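Local coordinates for protein glucose-6-phosphate 1-dehydrogenase (Kluyveromyces lactis, PDB 7E6I) that catalyses the NADP-dependent oxidation of glucose 6-phosphate to 6-phosphogluconolactone, the rate-limiting first step of the oxidative pentose phosphate pathway, at residues A[179-184]-A[428-433]; A[249-254]-A[268-273]. All coordinates share one frame; numbering follows the deposited sequence.

Contact 1: A[179-184]-A[428-433]; sequences FRIDHY and SNFVRD. With BG6 (6-O-phosphono-beta-D-glucopyranose), chain B.
Arg180 holds Val431 from both ends of that residue. Its carbonyl O accepts from Val431 N at 2.9 Å, while its side chain, extended from CG to NE, reaches along the partner so that NH1 donates to Val431 O at 3.1 Å. That second bond is somewhat bent (145° at the hydrogen) and leaves the guanidinium plane slightly. One face of the guanidinium lies over Asp433 CA, yet the Asp433 carboxylate stays apart; the charge is met instead by Glu175, with Gln166 beside it.

One residue earlier, Phe179 makes a T-shaped pair with Phe430: its CD2 edge stands over the centre of the Phe430 face, 3.6 Å from CE1, with the ring planes at 86°. Ile181 CG1 closes on the rim of the same Phe430 ring, 3.7 Å from CE2. The strand 178-181 is the last strand of the parallel Rossmann sheet, and here its side is covered by the loop leading into helix 433-451 of the C-terminal domain. Water 2 bridges the segments, accepting from Asp182 N and donating to Asn429 O at 2.7 Å.

With CG anti to the backbone N (chi1 -176°), Asp182 turns OD1 forward, where its anti lone pair takes Tyr184 N in an Asx turn; its second donor is ND1 of His245, probably the proton acceptor. His183 NE2 gives a nearly straight bond to O3P of the substrate's phosphate, 2.7 Å long.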
loop_
_atom_site.group_PDB
_atom_site.type_symbol
_atom_site.label_atom_id
_atom_site.label_comp_id
_atom_site.label_asym_id
_atom_site.label_seq_id
_atom_site.Cartn_x
_atom_site.Cartn_y
_atom_site.Cartn_z
ATOM N N PHE A 179 -3.210 -13.281 4.929
ATOM C CA PHE A 179 -2.540 -11.993 5.119
ATOM C C PHE A 179 -2.485 -11.282 3.768
ATOM O O PHE A 179 -1.551 -11.492 2.985
ATOM C CB PHE A 179 -1.162 -12.180 5.715
ATOM C CG PHE A 179 -1.174 -12.530 7.179
ATOM C CD1 PHE A 179 -1.530 -13.806 7.598
ATOM C CD2 PHE A 179 -0.841 -11.574 8.143
ATOM C CE1 PHE A 179 -1.542 -14.125 8.946
ATOM C CE2 PHE A 179 -0.852 -11.881 9.488
ATOM C CZ PHE A 179 -1.196 -13.161 9.895
ATOM N N ARG A 180 -3.495 -10.448 3.499
ATOM C CA ARG A 180 -3.610 -9.729 2.235
ATOM C C ARG A 180 -2.821 -8.433 2.308
ATOM O O ARG A 180 -3.053 -7.598 3.184
ATOM C CB ARG A 180 -5.070 -9.417 1.905
ATOM C CG ARG A 180 -5.946 -10.610 1.569
ATOM C CD ARG A 180 -7.338 -10.132 1.171
ATOM N NE ARG A 180 -8.360 -11.166 1.292
ATOM C CZ ARG A 180 -8.876 -11.588 2.447
ATOM N NH1 ARG A 180 -8.470 -11.061 3.588
ATOM N NH2 ARG A 180 -9.812 -12.533 2.463
ATOM N N ILE A 181 -1.928 -8.247 1.359
ATOM C CA ILE A 181 -0.971 -7.158 1.392
ATOM C C ILE A 181 -1.440 -6.017 0.502
ATOM O O ILE A 181 -1.769 -6.219 -0.680
ATOM C CB ILE A 181 0.423 -7.640 0.969
ATOM C CG1 ILE A 181 1.120 -8.311 2.149
ATOM C CG2 ILE A 181 1.256 -6.461 0.427
ATOM C CD1 ILE A 181 2.576 -8.634 1.870
ATOM N N ASP A 182 -1.492 -4.820 1.094
ATOM C CA ASP A 182 -1.346 -3.538 0.407
ATOM C C ASP A 182 -0.040 -2.958 0.937
ATOM O O ASP A 182 0.066 -2.654 2.132
ATOM C CB ASP A 182 -2.544 -2.636 0.704
ATOM C CG ASP A 182 -2.504 -1.317 -0.058
ATOM O OD1 ASP A 182 -1.433 -0.652 -0.085
ATOM O OD2 ASP A 182 -3.564 -0.937 -0.615
ATOM N N HIS A 183 0.980 -2.846 0.077
ATOM C CA HIS A 183 2.316 -2.588 0.623
ATOM C C HIS A 183 2.449 -1.194 1.234
ATOM O O HIS A 183 3.361 -0.976 2.034
ATOM C CB HIS A 183 3.398 -2.829 -0.440
ATOM C CG HIS A 183 3.592 -1.696 -1.406
ATOM N ND1 HIS A 183 2.833 -1.549 -2.554
ATOM C CD2 HIS A 183 4.483 -0.672 -1.412
ATOM C CE1 HIS A 183 3.236 -0.473 -3.209
ATOM N NE2 HIS A 183 4.239 0.076 -2.540
ATOM N N TYR A 184 1.545 -0.261 0.922
ATOM C CA TYR A 184 1.588 1.039 1.597
ATOM C C TYR A 184 1.472 0.901 3.109
ATOM O O TYR A 184 2.098 1.670 3.857
ATOM C CB TYR A 184 0.481 1.949 1.071
ATOM C CG TYR A 184 0.933 2.794 -0.090
ATOM C CD1 TYR A 184 1.630 2.220 -1.161
ATOM C CD2 TYR A 184 0.691 4.163 -0.114
ATOM C CE1 TYR A 184 2.059 2.991 -2.230
ATOM C CE2 TYR A 184 1.112 4.944 -1.170
ATOM C CZ TYR A 184 1.790 4.357 -2.229
ATOM O OH TYR A 184 2.210 5.143 -3.282
ATOM N N SER A 428 -2.733 -6.198 11.671
ATOM C CA SER A 428 -3.058 -4.771 11.717
ATOM C C SER A 428 -2.812 -4.095 10.376
ATOM O O SER A 428 -3.563 -3.202 9.977
ATOM C CB SER A 428 -2.231 -4.088 12.797
ATOM O OG SER A 428 -2.559 -4.622 14.059
ATOM N N ASN A 429 -1.773 -4.521 9.662
ATOM C CA ASN A 429 -1.379 -3.910 8.403
ATOM C C ASN A 429 -1.752 -4.761 7.196
ATOM O O ASN A 429 -1.059 -4.720 6.174
ATOM C CB ASN A 429 0.123 -3.645 8.425
ATOM C CG ASN A 429 0.537 -2.791 9.608
ATOM O OD1 ASN A 429 -0.256 -2.005 10.104
ATOM N ND2 ASN A 429 1.773 -2.949 10.069
ATOM N N PHE A 430 -2.838 -5.527 7.279
ATOM C CA PHE A 430 -3.279 -6.342 6.156
ATOM C C PHE A 430 -4.778 -6.151 5.945
ATOM O O PHE A 430 -5.510 -5.825 6.883
ATOM C CB PHE A 430 -2.945 -7.811 6.382
ATOM C CG PHE A 430 -1.485 -8.067 6.621
ATOM C CD1 PHE A 430 -0.944 -7.956 7.892
ATOM C CD2 PHE A 430 -0.656 -8.425 5.574
ATOM C CE1 PHE A 430 0.408 -8.191 8.100
ATOM C CE2 PHE A 430 0.686 -8.669 5.775
ATOM C CZ PHE A 430 1.226 -8.556 7.030
ATOM N N VAL A 431 -5.226 -6.355 4.698
ATOM C CA VAL A 431 -6.599 -6.070 4.304
ATOM C C VAL A 431 -7.491 -7.231 4.699
ATOM O O VAL A 431 -7.169 -8.400 4.449
ATOM C CB VAL A 431 -6.696 -5.808 2.787
ATOM C CG1 VAL A 431 -8.032 -5.180 2.468
ATOM C CG2 VAL A 431 -5.545 -4.922 2.289
ATOM N N ARG A 432 -8.630 -6.909 5.292
ATOM C CA ARG A 432 -9.627 -7.905 5.656
ATOM C C ARG A 432 -10.677 -8.034 4.552
ATOM O O ARG A 432 -10.835 -7.147 3.704
ATOM C CB ARG A 432 -10.284 -7.541 6.989
ATOM C CG ARG A 432 -10.846 -8.722 7.734
ATOM C CD ARG A 432 -11.171 -8.341 9.168
ATOM N NE ARG A 432 -12.353 -7.493 9.268
ATOM C CZ ARG A 432 -12.666 -6.819 10.372
ATOM N NH1 ARG A 432 -11.877 -6.898 11.445
ATOM N NH2 ARG A 432 -13.756 -6.061 10.410
ATOM N N ASP A 433 -11.405 -9.152 4.579
ATOM C CA ASP A 433 -12.327 -9.450 3.486
ATOM C C ASP A 433 -13.477 -8.439 3.406
ATOM O O ASP A 433 -13.865 -8.030 2.302
ATOM C CB ASP A 433 -12.856 -10.881 3.612
ATOM C CG ASP A 433 -13.606 -11.121 4.914
ATOM O OD1 ASP A 433 -13.132 -10.650 5.972
ATOM O OD2 ASP A 433 -14.659 -11.792 4.888
HETATM C C1 BG6 B . 1.772 -0.162 -7.508
HETATM C C2 BG6 B . 1.221 0.440 -8.800
HETATM O O1 BG6 B . 0.811 -0.758 -6.731
HETATM O O5 BG6 B . 2.387 0.930 -6.683
HETATM C C3 BG6 B . 2.276 1.174 -9.553
HETATM O O2 BG6 B . 0.644 -0.568 -9.641
HETATM C C4 BG6 B . 2.867 2.269 -8.726
HETATM O O3 BG6 B . 1.711 1.785 -10.744
HETATM C C5 BG6 B . 3.411 1.712 -7.410
HETATM O O4 BG6 B . 3.903 2.905 -9.484
HETATM C C6 BG6 B . 3.864 2.783 -6.456
HETATM O O6 BG6 B . 4.329 2.146 -5.280
HETATM P P BG6 B . 5.563 2.869 -4.437
HETATM O O1P BG6 B . 5.024 4.271 -4.226
HETATM O O2P BG6 B . 6.809 2.838 -5.282
HETATM O O3P BG6 B . 5.874 2.170 -3.115
HETATM O O HOH W 1 -5.476 -9.903 5.623
HETATM O O HOH W 2 -0.431 -5.136 3.617
#

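Contact 2: A[249-254]-A[268-273]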
loop_
_atom_site.group_PDB
_atom_site.type_symbol
_atom_site.label_atom_id
_atom_site.label_comp_id
_atom_site.label_asym_id
_atom_site.label_seq_id
_atom_site.Cartn_x
_atom_site.Cartn_y
_atom_site.Cartn_z
ATOM N N VAL A 249 -4.656 4.810 3.105
ATOM C CA VAL A 249 -4.194 5.986 3.836
ATOM C C VAL A 249 -5.375 6.792 4.362
ATOM O O VAL A 249 -5.414 7.181 5.534
ATOM C CB VAL A 249 -3.295 6.849 2.935
ATOM C CG1 VAL A 249 -3.042 8.210 3.593
ATOM C CG2 VAL A 249 -2.002 6.114 2.619
ATOM N N LEU A 250 -6.346 7.078 3.492
ATOM C CA LEU A 250 -7.466 7.936 3.874
ATOM C C LEU A 250 -8.236 7.311 5.016
ATOM O O LEU A 250 -8.686 7.989 5.949
ATOM C CB LEU A 250 -8.379 8.152 2.664
ATOM C CG LEU A 250 -9.673 8.930 2.884
ATOM C CD1 LEU A 250 -9.347 10.347 3.414
ATOM C CD2 LEU A 250 -10.487 8.985 1.586
ATOM N N THR A 251 -8.345 6.001 4.969
ATOM C CA THR A 251 -9.017 5.246 6.011
ATOM C C THR A 251 -8.308 5.415 7.361
ATOM O O THR A 251 -8.951 5.640 8.396
ATOM C CB THR A 251 -9.070 3.798 5.504
ATOM O OG1 THR A 251 -10.410 3.465 5.161
ATOM C CG2 THR A 251 -8.553 2.853 6.437
ATOM N N LEU A 252 -6.974 5.381 7.359
ATOM C CA LEU A 252 -6.222 5.623 8.581
ATOM C C LEU A 252 -6.400 7.049 9.091
ATOM O O LEU A 252 -6.292 7.283 10.299
ATOM C CB LEU A 252 -4.756 5.322 8.334
ATOM C CG LEU A 252 -4.499 3.857 7.997
ATOM C CD1 LEU A 252 -3.088 3.653 7.438
ATOM C CD2 LEU A 252 -4.736 3.005 9.248
ATOM N N LEU A 253 -6.654 8.019 8.199
ATOM C CA LEU A 253 -6.818 9.412 8.608
ATOM C C LEU A 253 -8.214 9.732 9.112
ATOM O O LEU A 253 -8.391 10.738 9.814
ATOM C CB LEU A 253 -6.520 10.354 7.442
ATOM C CG LEU A 253 -5.097 10.370 6.896
ATOM C CD1 LEU A 253 -5.079 11.039 5.503
ATOM C CD2 LEU A 253 -4.139 11.063 7.858
ATOM N N THR A 254 -9.217 8.925 8.751
ATOM C CA THR A 254 -10.598 9.256 9.071
ATOM C C THR A 254 -11.256 8.302 10.061
ATOM O O THR A 254 -12.317 8.643 10.598
ATOM C CB THR A 254 -11.455 9.302 7.790
ATOM O OG1 THR A 254 -11.366 8.045 7.111
ATOM C CG2 THR A 254 -10.997 10.404 6.836
ATOM N N ASP A 268 -11.688 -3.261 12.365
ATOM C CA ASP A 268 -13.093 -2.903 12.541
ATOM C C ASP A 268 -13.326 -1.418 12.297
ATOM O O ASP A 268 -14.356 -1.029 11.729
ATOM C CB ASP A 268 -13.568 -3.246 13.957
ATOM C CG ASP A 268 -13.747 -4.742 14.194
ATOM O OD1 ASP A 268 -13.858 -5.525 13.222
ATOM O OD2 ASP A 268 -13.770 -5.127 15.381
ATOM N N GLU A 269 -12.406 -0.563 12.758
ATOM C CA GLU A 269 -12.628 0.867 12.581
ATOM C C GLU A 269 -12.410 1.288 11.130
ATOM O O GLU A 269 -13.100 2.192 10.639
ATOM C CB GLU A 269 -11.726 1.666 13.517
ATOM C CG GLU A 269 -12.010 1.446 15.004
ATOM C CD GLU A 269 -13.468 1.680 15.397
ATOM O OE1 GLU A 269 -14.124 2.572 14.818
ATOM O OE2 GLU A 269 -13.963 0.987 16.307
ATOM N N LYS A 270 -11.477 0.639 10.425
ATOM C CA LYS A 270 -11.313 0.920 9.005
ATOM C C LYS A 270 -12.575 0.542 8.224
ATOM O O LYS A 270 -13.112 1.355 7.457
ATOM C CB LYS A 270 -10.081 0.197 8.474
ATOM C CG LYS A 270 -8.785 0.735 9.053
ATOM C CD LYS A 270 -7.630 -0.204 8.771
ATOM C CE LYS A 270 -7.041 0.055 7.411
ATOM N NZ LYS A 270 -6.048 -0.961 6.939
ATOM N N VAL A 271 -13.091 -0.672 8.450
ATOM C CA VAL A 271 -14.336 -1.084 7.815
ATOM C C VAL A 271 -15.453 -0.114 8.172
ATOM O O VAL A 271 -16.244 0.293 7.311
ATOM C CB VAL A 271 -14.691 -2.532 8.215
ATOM C CG1 VAL A 271 -16.055 -2.918 7.642
ATOM C CG2 VAL A 271 -13.609 -3.507 7.734
ATOM N N LYS A 272 -15.516 0.292 9.437
ATOM C CA LYS A 272 -16.588 1.172 9.894
ATOM C C LYS A 272 -16.592 2.498 9.145
ATOM O O LYS A 272 -17.653 2.987 8.749
ATOM C CB LYS A 272 -16.481 1.423 11.401
ATOM C CG LYS A 272 -17.656 2.256 11.912
ATOM C CD LYS A 272 -17.796 2.200 13.410
ATOM C CE LYS A 272 -18.250 3.538 13.965
ATOM N NZ LYS A 272 -18.703 3.425 15.387
ATOM N N VAL A 273 -15.423 3.130 8.976
ATOM C CA VAL A 273 -15.459 4.422 8.304
ATOM C C VAL A 273 -15.732 4.223 6.805
ATOM O O VAL A 273 -16.438 5.031 6.181
ATOM C CB VAL A 273 -14.170 5.234 8.580
ATOM C CG1 VAL A 273 -12.932 4.647 7.849
ATOM C CG2 VAL A 273 -14.377 6.675 8.186
#
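Thr251 and Thr254 meet Lys270 and Val273 where two successive helices, 236-254 and 263-276, pack almost at right angles in the C-terminal domain. The axes of the two short segments come within 9.1 Å and their directions differ by 97°, so the buried contact is small and rests on a few side chains, all meeting through van der Waals contacts.

The methyl of Thr251 does most of the work on one side. Its CG2 nestles in the bend of the Lys270 chain, where chi3 (85°) folds the chain back so that CG and CE both close on the methyl; CE is 3.3 Å from CG2, but Thr251 chi1 (-109°) is off the staggered positions, so this closeness is doubtful. Leu252 adds a looser touch, with CD2 facing the same CE. The Lys270 amino group donates to the amide oxygen of Gln248 and pairs with the carboxylate of Glu435.

At the last turn of the first helix Thr254 crosses Val273 at about a right angle. Both methyls of Val273 lie against Thr254 OG1, CG2 at 3.5 Å and CG1 at 3.8 Å. That hydroxyl bends back on its own helix and donates to Leu250 O at 2.9 Å, coming from above the carbonyl plane. An alanine here would probably leave Leu250 O with just weak backbone donors from this turn and open a gap in front of the Val273 methyls.

Val249 and Leu253 pack against Ile348 of strand 345-352, Leu250 against Ile333 and Met335 of strand 333-338. The whole is an orthogonal pairing of consecutive helices beside the mixed beta sheet of the C-terminal domain, the first helix carrying Asp240 and His245 into the substrate pocket.

The centres of the two contacts lie about 13 Å apart, and along the chain contact 2 is nested within the long loop that contact 1 closes. Contact 1 spans the two domains, joining the Rossmann sheet to the loop before helix 433-451; contact 2 lies wholly inside the C-terminal domain. They touch directly: Arg432 NH2 forms a salt bridge with Asp268 OD1 at 2.9 Å and also packs on Val271. Helix 236-254 serves both, since its Gln248 meets Asp182 and Val431 as well as Lys270. The substrate pocket, with His183, Tyr184 and His245, thus lies where the end of strand 178-181 meets helix 236-254, with helix 263-276 packed against the latter.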